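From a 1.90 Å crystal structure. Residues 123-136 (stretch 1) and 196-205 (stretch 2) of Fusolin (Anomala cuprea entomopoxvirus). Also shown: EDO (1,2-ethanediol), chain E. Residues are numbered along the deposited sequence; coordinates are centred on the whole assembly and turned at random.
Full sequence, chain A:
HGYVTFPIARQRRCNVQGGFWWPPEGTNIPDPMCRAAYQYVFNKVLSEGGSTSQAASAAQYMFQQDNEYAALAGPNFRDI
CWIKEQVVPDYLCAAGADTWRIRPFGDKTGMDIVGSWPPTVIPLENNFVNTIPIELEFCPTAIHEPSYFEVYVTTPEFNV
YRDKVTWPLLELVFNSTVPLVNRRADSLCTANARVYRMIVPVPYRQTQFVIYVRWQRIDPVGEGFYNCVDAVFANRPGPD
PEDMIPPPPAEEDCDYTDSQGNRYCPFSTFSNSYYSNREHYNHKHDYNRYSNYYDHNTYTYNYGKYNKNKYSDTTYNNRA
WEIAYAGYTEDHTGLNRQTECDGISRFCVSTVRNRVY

Stretch 1 (123-136) PLENNFVNTIPIEL
Stretch 2, residues 196-205: YRMIVPVPYR

Antiparallel pairing of two strands of Fusolin, residues 131-136 and 196-203, organised round Tyr 204, Leu 136 and Glu 135, the residues with most surface covered across the contact. The strand axes approach to 4.3 Å, their N-to-C directions lie 147° apart, and the two stretches together bury 846 Å². The register sets Thr 131 opposite Pro 203, Ile 132 opposite Val 202, Pro 133 opposite Pro 201, Ile 134 opposite Val 200, Glu 135 opposite Ile 199 and Leu 136 opposite Met 198. Backbones are extended, for example phi/psi -114/110 at Ile 132, -75/138 at Leu 136 and -145/141 at Met 198.

Hydrogen-bonded pairs alternate with non-hydrogen-bonded ones. Ile 132 N donates to Val 202 O (2.8 Å) and Val 202 N to Ile 132 O (3.0 Å); Ile 134 N reaches Val 200 O (3.0 Å) and Val 200 N reaches Ile 134 O (2.9 Å); Leu 136 N binds Met 198 O (2.8 Å) and Met 198 N binds Leu 136 O (3.0 Å). Prolines, lacking an amide hydrogen, fit the intervening positions, where no N-H is required across the ladder: Pro 133 faces Pro 201 with CA atoms 4.5 Å apart. Several ladder carbonyls also meet CA-H groups, as in Arg 197 CA to Leu 136 O (3.2 Å); Asn 130 O does likewise with Pro 203 CA (3.3 Å).

Tyr 204 covers the most surface, just beyond its strand. Its N donates to Asn 130 O (2.9 Å, 163°), carrying the ladder into the loop. With phi/psi -58/146, chi1 172° (t) and chi2 -85°, its CA-to-CB bond points toward stretch 1. Leu 124 (chi1 m, chi2 t) brings CD1 to the ring edge, 3.6 Å from Tyr 204 CE2; Ile 132 CD1, also near the ring plane, lies 3.9 Å from Tyr 204 CB. Asn 127 O is 3.5 Å from Tyr 204 CE2, in an oblique position. The ring edge thus meets aliphatic carbons, with oxygens of the loop placed obliquely round it, while its OH is hydrogen-bonded elsewhere in the structure.

Leu 136 (chi1 -175°, t; chi2 134°, between wells) is buried on the apolar face shared with Ile 132, Ile 134, Met 198, Val 200 and Val 202. Leu 136 CD2 lies 3.8 Å from Met 198 CE, brought near by chi angles of 63°, -147° and 80° in Met 198. Leu 136 CB lies 3.9 Å from Val 200 CG2. Farther along, Ile 134 (chi1 and chi2 both m) places CG1 3.5 Å from Val 202 CG2; branched side chains suit this close packing.

Glu 135 belongs to the other face, with Thr 131, Pro 133, Ile 199, Pro 201 and Pro 203. Its chain is extended (chi1 and chi2 t, chi3 53°): Glu 135 CB packs 3.7 Å from Ile 199 CD1, while Glu 135 OE2 forms a salt bridge with Arg 197 NE at 3.4 Å, including a weak hydrogen bond (126°). On this face, Pro 133 CB also meets Ile 199 CG2 at 3.8 Å, and Thr 131 CG2 approaches Pro 201 CB to 3.3 Å.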

ATOM      1  N   PRO A 123      -5.581  16.072   4.864  1.00 18.78           N
ATOM      2  CA  PRO A 123      -5.921  17.478   4.624  1.00 18.27           C
ATOM      3  C   PRO A 123      -4.742  18.371   4.924  1.00 19.56           C
ATOM      4  O   PRO A 123      -4.007  18.068   5.819  1.00 19.64           O
ATOM      5  CB  PRO A 123      -7.087  17.719   5.601  1.00 21.52           C
ATOM      6  CG  PRO A 123      -6.796  16.823   6.727  1.00 28.02           C
ATOM      7  CD  PRO A 123      -6.243  15.566   6.089  1.00 22.86           C
ATOM      8  N   LEU A 124      -4.514  19.418   4.127  1.00 15.20           N
ATOM      9  CA  LEU A 124      -3.413  20.339   4.366  1.00 14.64           C
ATOM     10  C   LEU A 124      -3.954  21.601   5.035  1.00 20.89           C
ATOM     11  O   LEU A 124      -4.993  22.091   4.642  1.00 20.34           O
ATOM     12  CB  LEU A 124      -2.763  20.761   3.030  1.00 13.57           C
ATOM     13  CG  LEU A 124      -2.146  19.642   2.195  1.00 16.35           C
ATOM     14  CD1 LEU A 124      -1.552  20.163   0.948  1.00 16.49           C
ATOM     15  CD2 LEU A 124      -1.097  18.881   2.960  1.00 19.90           C
ATOM     16  N   GLU A 125      -3.209  22.178   5.938  1.00 24.40           N
ATOM     17  CA  GLU A 125      -3.600  23.471   6.506  1.00 26.72           C
ATOM     18  C   GLU A 125      -2.952  24.593   5.680  1.00 27.31           C
ATOM     19  O   GLU A 125      -3.469  25.704   5.657  1.00 26.86           O
ATOM     20  CB  GLU A 125      -3.161  23.573   7.968  1.00 29.49           C
ATOM     21  CG  GLU A 125      -3.628  24.858   8.635  1.00 45.44           C
ATOM     22  CD  GLU A 125      -3.623  24.835  10.149  1.00 77.99           C
ATOM     23  OE1 GLU A 125      -2.605  24.401  10.734  1.00 82.77           O
ATOM     24  OE2 GLU A 125      -4.628  25.275  10.749  1.00 78.18           O
ATOM     25  N   ASN A 126      -1.848  24.282   4.969  1.00 21.06           N
ATOM     26  CA  ASN A 126      -1.072  25.216   4.158  1.00 19.20           C
ATOM     27  C   ASN A 126      -0.666  24.453   2.862  1.00 17.31           C
ATOM     28  O   ASN A 126       0.042  23.445   2.940  1.00 16.28           O
ATOM     29  CB  ASN A 126       0.191  25.619   4.983  1.00 24.02           C
ATOM     30  CG  ASN A 126       1.154  26.575   4.345  1.00 40.97           C
ATOM     31  OD1 ASN A 126       1.224  26.720   3.136  1.00 28.04           O
ATOM     32  ND2 ASN A 126       2.001  27.199   5.149  1.00 45.87           N
ATOM     33  N   ASN A 127      -1.025  24.995   1.702  1.00 10.71           N
ATOM     34  CA  ASN A 127      -0.729  24.351   0.411  1.00 10.19           C
ATOM     35  C   ASN A 127       0.679  24.554  -0.126  1.00 13.76           C
ATOM     36  O   ASN A 127       1.038  23.893  -1.102  1.00 13.29           O
ATOM     37  CB  ASN A 127      -1.714  24.803  -0.647  1.00 12.79           C
ATOM     38  CG  ASN A 127      -3.125  24.491  -0.304  1.00 22.68           C
ATOM     39  OD1 ASN A 127      -3.379  23.563   0.437  1.00 14.84           O
ATOM     40  ND2 ASN A 127      -4.070  25.260  -0.829  1.00 11.58           N
ATOM     41  N   PHE A 128       1.456  25.460   0.476  1.00 11.97           N
ATOM     42  CA  PHE A 128       2.820  25.788   0.015  1.00 11.78           C
ATOM     43  C   PHE A 128       3.934  25.010   0.672  1.00 13.91           C
ATOM     44  O   PHE A 128       5.049  25.042   0.190  1.00 14.53           O
ATOM     45  CB  PHE A 128       3.069  27.277   0.204  1.00 13.16           C
ATOM     46  CG  PHE A 128       2.198  28.097  -0.696  1.00 13.70           C
ATOM     47  CD1 PHE A 128       0.927  28.489  -0.290  1.00 18.97           C
ATOM     48  CD2 PHE A 128       2.590  28.377  -1.997  1.00 13.79           C
ATOM     49  CE1 PHE A 128       0.060  29.127  -1.187  1.00 19.77           C
ATOM     50  CE2 PHE A 128       1.787  29.156  -2.829  1.00 16.59           C
ATOM     51  CZ  PHE A 128       0.511  29.484  -2.436  1.00 16.99           C
ATOM     52  N   VAL A 129       3.643  24.299   1.728  1.00 13.13           N
ATOM     53  CA  VAL A 129       4.630  23.471   2.433  1.00 14.53           C
ATOM     54  C   VAL A 129       5.036  22.265   1.607  1.00 13.75           C
ATOM     55  O   VAL A 129       4.179  21.671   0.970  1.00 12.79           O
ATOM     56  CB  VAL A 129       4.084  23.096   3.826  1.00 21.84           C
ATOM     57  CG1 VAL A 129       2.924  22.156   3.720  1.00 23.97           C
ATOM     58  CG2 VAL A 129       5.163  22.472   4.698  1.00 23.93           C
ATOM     59  N   ASN A 130       6.331  21.956   1.531  1.00  9.38           N
ATOM     60  CA  ASN A 130       6.797  20.862   0.686  1.00 10.01           C
ATOM     61  C   ASN A 130       7.089  19.553   1.402  1.00 13.57           C
ATOM     62  O   ASN A 130       7.374  18.556   0.727  1.00 12.13           O
ATOM     63  CB  ASN A 130       7.959  21.305  -0.206  1.00 13.59           C
ATOM     64  CG  ASN A 130       7.521  21.653  -1.597  1.00 18.72           C
ATOM     65  OD1 ASN A 130       6.322  21.598  -1.985  1.00 12.99           O
ATOM     66  ND2 ASN A 130       8.491  21.985  -2.400  1.00 15.05           N
ATOM     67  N   THR A 131       7.087  19.554   2.733  1.00 12.45           N
ATOM     68  CA  THR A 131       7.264  18.317   3.515  1.00 14.19           C
ATOM     69  C   THR A 131       6.183  18.289   4.539  1.00 18.55           C
ATOM     70  O   THR A 131       6.057  19.244   5.313  1.00 19.64           O
ATOM     71  CB  THR A 131       8.649  18.243   4.168  1.00 22.04           C
ATOM     72  OG1 THR A 131       9.602  18.426   3.147  1.00 28.02           O
ATOM     73  CG2 THR A 131       8.913  16.904   4.841  1.00 23.08           C
ATOM     74  N   ILE A 132       5.400  17.199   4.554  1.00 13.52           N
ATOM     75  CA  ILE A 132       4.308  17.028   5.473  1.00 14.57           C
ATOM     76  C   ILE A 132       4.667  15.868   6.396  1.00 15.11           C
ATOM     77  O   ILE A 132       4.695  14.745   5.944  1.00 14.00           O
ATOM     78  CB  ILE A 132       2.977  16.788   4.747  1.00 19.08           C
ATOM     79  CG1 ILE A 132       2.596  18.041   3.901  1.00 21.08           C
ATOM     80  CG2 ILE A 132       1.882  16.485   5.769  1.00 20.20           C
ATOM     81  CD1 ILE A 132       3.012  18.001   2.539  1.00 23.12           C
ATOM     82  N   PRO A 133       4.946  16.107   7.670  1.00 12.77           N
ATOM     83  CA  PRO A 133       5.241  14.980   8.565  1.00 11.72           C
ATOM     84  C   PRO A 133       3.985  14.147   8.859  1.00 15.82           C
ATOM     85  O   PRO A 133       2.943  14.690   9.188  1.00 16.51           O
ATOM     86  CB  PRO A 133       5.754  15.656   9.821  1.00 13.02           C
ATOM     87  CG  PRO A 133       5.086  16.995   9.817  1.00 17.54           C
ATOM     88  CD  PRO A 133       4.997  17.395   8.392  1.00 13.71           C
ATOM     89  N   ILE A 134       4.075  12.850   8.649  1.00 13.16           N
ATOM     90  CA  ILE A 134       2.975  11.914   8.944  1.00 15.34           C
ATOM     91  C   ILE A 134       3.475  10.984  10.055  1.00 16.82           C
ATOM     92  O   ILE A 134       4.549  10.420   9.895  1.00 15.84           O
ATOM     93  CB  ILE A 134       2.672  11.111   7.650  1.00 20.54           C
ATOM     94  CG1 ILE A 134       2.264  12.050   6.468  1.00 22.25           C
ATOM     95  CG2 ILE A 134       1.650   9.982   7.864  1.00 25.92           C
ATOM     96  CD1 ILE A 134       1.105  12.778   6.601  1.00 35.45           C
ATOM     97  N   GLU A 135       2.687  10.729  11.112  1.00 12.34           N
ATOM     98  CA  GLU A 135       3.144   9.740  12.089  1.00 12.35           C
ATOM     99  C   GLU A 135       2.626   8.413  11.588  1.00 13.88           C
ATOM    100  O   GLU A 135       1.465   8.074  11.793  1.00 14.07           O
ATOM    101  CB  GLU A 135       2.646  10.016  13.483  1.00 14.40           C
ATOM    102  CG  GLU A 135       3.198   9.026  14.482  1.00 20.05           C
ATOM    103  CD  GLU A 135       2.548   9.204  15.832  1.00 35.73           C
ATOM    104  OE1 GLU A 135       1.297   9.201  15.889  1.00 21.58           O
ATOM    105  OE2 GLU A 135       3.282   9.209  16.843  1.00 37.60           O
ATOM    106  N   LEU A 136       3.465   7.666  10.925  1.00 12.09           N
ATOM    107  CA  LEU A 136       3.042   6.385  10.380  1.00 12.99           C
ATOM    108  C   LEU A 136       2.931   5.374  11.513  1.00 16.26           C
ATOM    109  O   LEU A 136       3.806   5.331  12.372  1.00 16.12           O
ATOM    110  CB  LEU A 136       4.067   5.923   9.340  1.00 14.87           C
ATOM    111  CG  LEU A 136       3.759   4.654   8.553  1.00 20.40           C
ATOM    112  CD1 LEU A 136       4.011   4.838   7.071  1.00 20.46           C
ATOM    113  CD2 LEU A 136       4.532   3.495   9.046  1.00 24.18           C
ATOM    114  N   TYR A 196       4.914   0.152  16.072  1.00 11.39           N
ATOM    115  CA  TYR A 196       6.073   0.953  15.670  1.00 11.16           C
ATOM    116  C   TYR A 196       5.520   2.218  15.038  1.00 15.86           C
ATOM    117  O   TYR A 196       4.799   2.134  14.025  1.00 14.02           O
ATOM    118  CB  TYR A 196       6.947   0.246  14.642  1.00 13.13           C
ATOM    119  CG  TYR A 196       7.620  -1.006  15.151  1.00 14.62           C
ATOM    120  CD1 TYR A 196       8.771  -0.936  15.930  1.00 16.63           C
ATOM    121  CD2 TYR A 196       7.092  -2.263  14.883  1.00 14.99           C
ATOM    122  CE1 TYR A 196       9.389  -2.089  16.412  1.00 14.82           C
ATOM    123  CE2 TYR A 196       7.701  -3.416  15.358  1.00 15.96           C
ATOM    124  CZ  TYR A 196       8.873  -3.325  16.090  1.00 20.15           C
ATOM    125  OH  TYR A 196       9.478  -4.465  16.526  1.00 17.72           O
ATOM    126  N   ARG A 197       5.764   3.371  15.663  1.00 13.02           N
ATOM    127  CA  ARG A 197       5.350   4.651  15.132  1.00 12.55           C
ATOM    128  C   ARG A 197       6.586   5.398  14.682  1.00 17.21           C
ATOM    129  O   ARG A 197       7.604   5.374  15.364  1.00 15.46           O
ATOM    130  CB  ARG A 197       4.547   5.501  16.125  1.00 14.86           C
ATOM    131  CG  ARG A 197       3.181   4.901  16.470  1.00 18.99           C
ATOM    132  CD  ARG A 197       2.272   5.880  17.235  1.00 19.58           C
ATOM    133  NE  ARG A 197       2.902   6.295  18.481  1.00 16.55           N
ATOM    134  CZ  ARG A 197       2.728   5.737  19.678  1.00 20.56           C
ATOM    135  NH1 ARG A 197       1.840   4.761  19.848  1.00 16.51           N
ATOM    136  NH2 ARG A 197       3.425   6.162  20.716  1.00 15.75           N
ATOM    137  N   MET A 198       6.526   6.033  13.527  1.00 13.81           N
ATOM    138  CA  MET A 198       7.689   6.769  13.009  1.00 12.26           C
ATOM    139  C   MET A 198       7.191   7.998  12.263  1.00 15.62           C
ATOM    140  O   MET A 198       6.152   7.949  11.607  1.00 14.21           O
ATOM    141  CB  MET A 198       8.584   5.859  12.121  1.00 14.02           C
ATOM    142  CG  MET A 198       7.904   5.346  10.875  1.00 16.01           C
ATOM    143  SD  MET A 198       8.362   3.719  10.303  1.00 19.32           S
ATOM    144  CE  MET A 198       7.337   2.673  11.454  1.00 15.62           C
ATOM    145  N   ILE A 199       7.897   9.110  12.400  1.00 12.82           N
ATOM    146  CA  ILE A 199       7.531  10.339  11.710  1.00 12.75           C
ATOM    147  C   ILE A 199       8.172  10.297  10.353  1.00 15.94           C
ATOM    148  O   ILE A 199       9.398  10.348  10.248  1.00 14.50           O
ATOM    149  CB  ILE A 199       7.942  11.643  12.475  1.00 16.15           C
ATOM    150  CG1 ILE A 199       7.390  11.656  13.933  1.00 20.34           C
ATOM    151  CG2 ILE A 199       7.464  12.886  11.693  1.00 17.96           C
ATOM    152  CD1 ILE A 199       5.963  11.509  14.042  1.00 31.94           C
ATOM    153  N   VAL A 200       7.341  10.224   9.314  1.00 13.97           N
ATOM    154  CA  VAL A 200       7.798  10.143   7.945  1.00 13.24           C
ATOM    155  C   VAL A 200       7.615  11.516   7.271  1.00 15.20           C
ATOM    156  O   VAL A 200       6.485  11.979   7.179  1.00 12.35           O
ATOM    157  CB  VAL A 200       7.040   9.040   7.171  1.00 15.85           C
ATOM    158  CG1 VAL A 200       7.497   8.971   5.705  1.00 15.24           C
ATOM    159  CG2 VAL A 200       7.259   7.686   7.824  1.00 15.68           C
ATOM    160  N   PRO A 201       8.698  12.125   6.756  1.00 13.44           N
ATOM    161  CA  PRO A 201       8.559  13.419   6.035  1.00 13.59           C
ATOM    162  C   PRO A 201       8.090  13.153   4.616  1.00 15.02           C
ATOM    163  O   PRO A 201       8.874  12.788   3.744  1.00 16.15           O
ATOM    164  CB  PRO A 201       9.978  14.008   6.074  1.00 15.35           C
ATOM    165  CG  PRO A 201      10.880  12.842   6.212  1.00 20.04           C
ATOM    166  CD  PRO A 201      10.104  11.683   6.805  1.00 14.87           C
ATOM    167  N   VAL A 202       6.791  13.292   4.391  1.00 12.06           N
ATOM    168  CA  VAL A 202       6.222  12.978   3.084  1.00  9.83           C
ATOM    169  C   VAL A 202       6.302  14.223   2.209  1.00 15.78           C
ATOM    170  O   VAL A 202       5.784  15.265   2.618  1.00 12.64           O
ATOM    171  CB  VAL A 202       4.771  12.467   3.219  1.00 14.76           C
ATOM    172  CG1 VAL A 202       4.180  12.153   1.843  1.00 14.16           C
ATOM    173  CG2 VAL A 202       4.732  11.223   4.102  1.00 14.14           C
ATOM    174  N   PRO A 203       6.912  14.133   1.007  1.00 12.85           N
ATOM    175  CA  PRO A 203       6.962  15.290   0.124  1.00 11.60           C
ATOM    176  C   PRO A 203       5.570  15.632  -0.393  1.00 14.21           C
ATOM    177  O   PRO A 203       4.717  14.756  -0.626  1.00 11.49           O
ATOM    178  CB  PRO A 203       7.908  14.822  -1.008  1.00 13.24           C
ATOM    179  CG  PRO A 203       7.741  13.374  -1.068  1.00 18.72           C
ATOM    180  CD  PRO A 203       7.565  12.971   0.376  1.00 15.46           C
ATOM    181  N   TYR A 204       5.319  16.908  -0.535  1.00 11.58           N
ATOM    182  CA  TYR A 204       4.059  17.373  -1.071  1.00  9.98           C
ATOM    183  C   TYR A 204       3.811  16.790  -2.462  1.00 10.46           C
ATOM    184  O   TYR A 204       4.721  16.677  -3.271  1.00 10.84           O
ATOM    185  CB  TYR A 204       4.044  18.902  -1.149  1.00 10.35           C
ATOM    186  CG  TYR A 204       2.848  19.466  -1.879  1.00 10.98           C
ATOM    187  CD1 TYR A 204       2.845  19.587  -3.268  1.00 12.22           C
ATOM    188  CD2 TYR A 204       1.745  19.940  -1.186  1.00 10.15           C
ATOM    189  CE1 TYR A 204       1.734  20.089  -3.945  1.00 13.42           C
ATOM    190  CE2 TYR A 204       0.638  20.458  -1.855  1.00  9.37           C
ATOM    191  CZ  TYR A 204       0.664  20.592  -3.226  1.00 12.82           C
ATOM    192  OH  TYR A 204      -0.457  21.067  -3.858  1.00 15.39           O
ATOM    193  N   ARG A 205       2.540  16.530  -2.739  1.00  9.31           N
ATOM    194  CA  ARG A 205       2.041  16.054  -4.020  1.00  9.50           C
ATOM    195  C   ARG A 205       0.694  16.681  -4.266  1.00 12.98           C
ATOM    196  O   ARG A 205      -0.066  16.850  -3.320  1.00 12.20           O
ATOM    197  CB  ARG A 205       1.848  14.529  -3.958  1.00  9.97           C
ATOM    198  CG  ARG A 205       3.136  13.706  -3.795  1.00  8.94           C
ATOM    199  CD  ARG A 205       3.892  13.663  -5.081  1.00  9.39           C
ATOM    200  NE  ARG A 205       5.146  12.931  -4.974  1.00 11.68           N
ATOM    201  CZ  ARG A 205       6.328  13.456  -4.672  1.00 17.28           C
ATOM    202  NH1 ARG A 205       6.440  14.754  -4.384  1.00 12.08           N
ATOM    203  NH2 ARG A 205       7.412  12.694  -4.662  1.00 10.79           N
TER
HETATM  204  C1  EDO E 406       1.001  20.846   6.241  1.00 42.08           C
HETATM  205  O1  EDO E 406       0.271  21.640   5.305  1.00 40.92           O
HETATM  206  C2  EDO E 406       0.137  19.696   6.783  1.00 42.90           C
HETATM  207  O2  EDO E 406      -1.150  20.203   7.073  1.00 43.64           O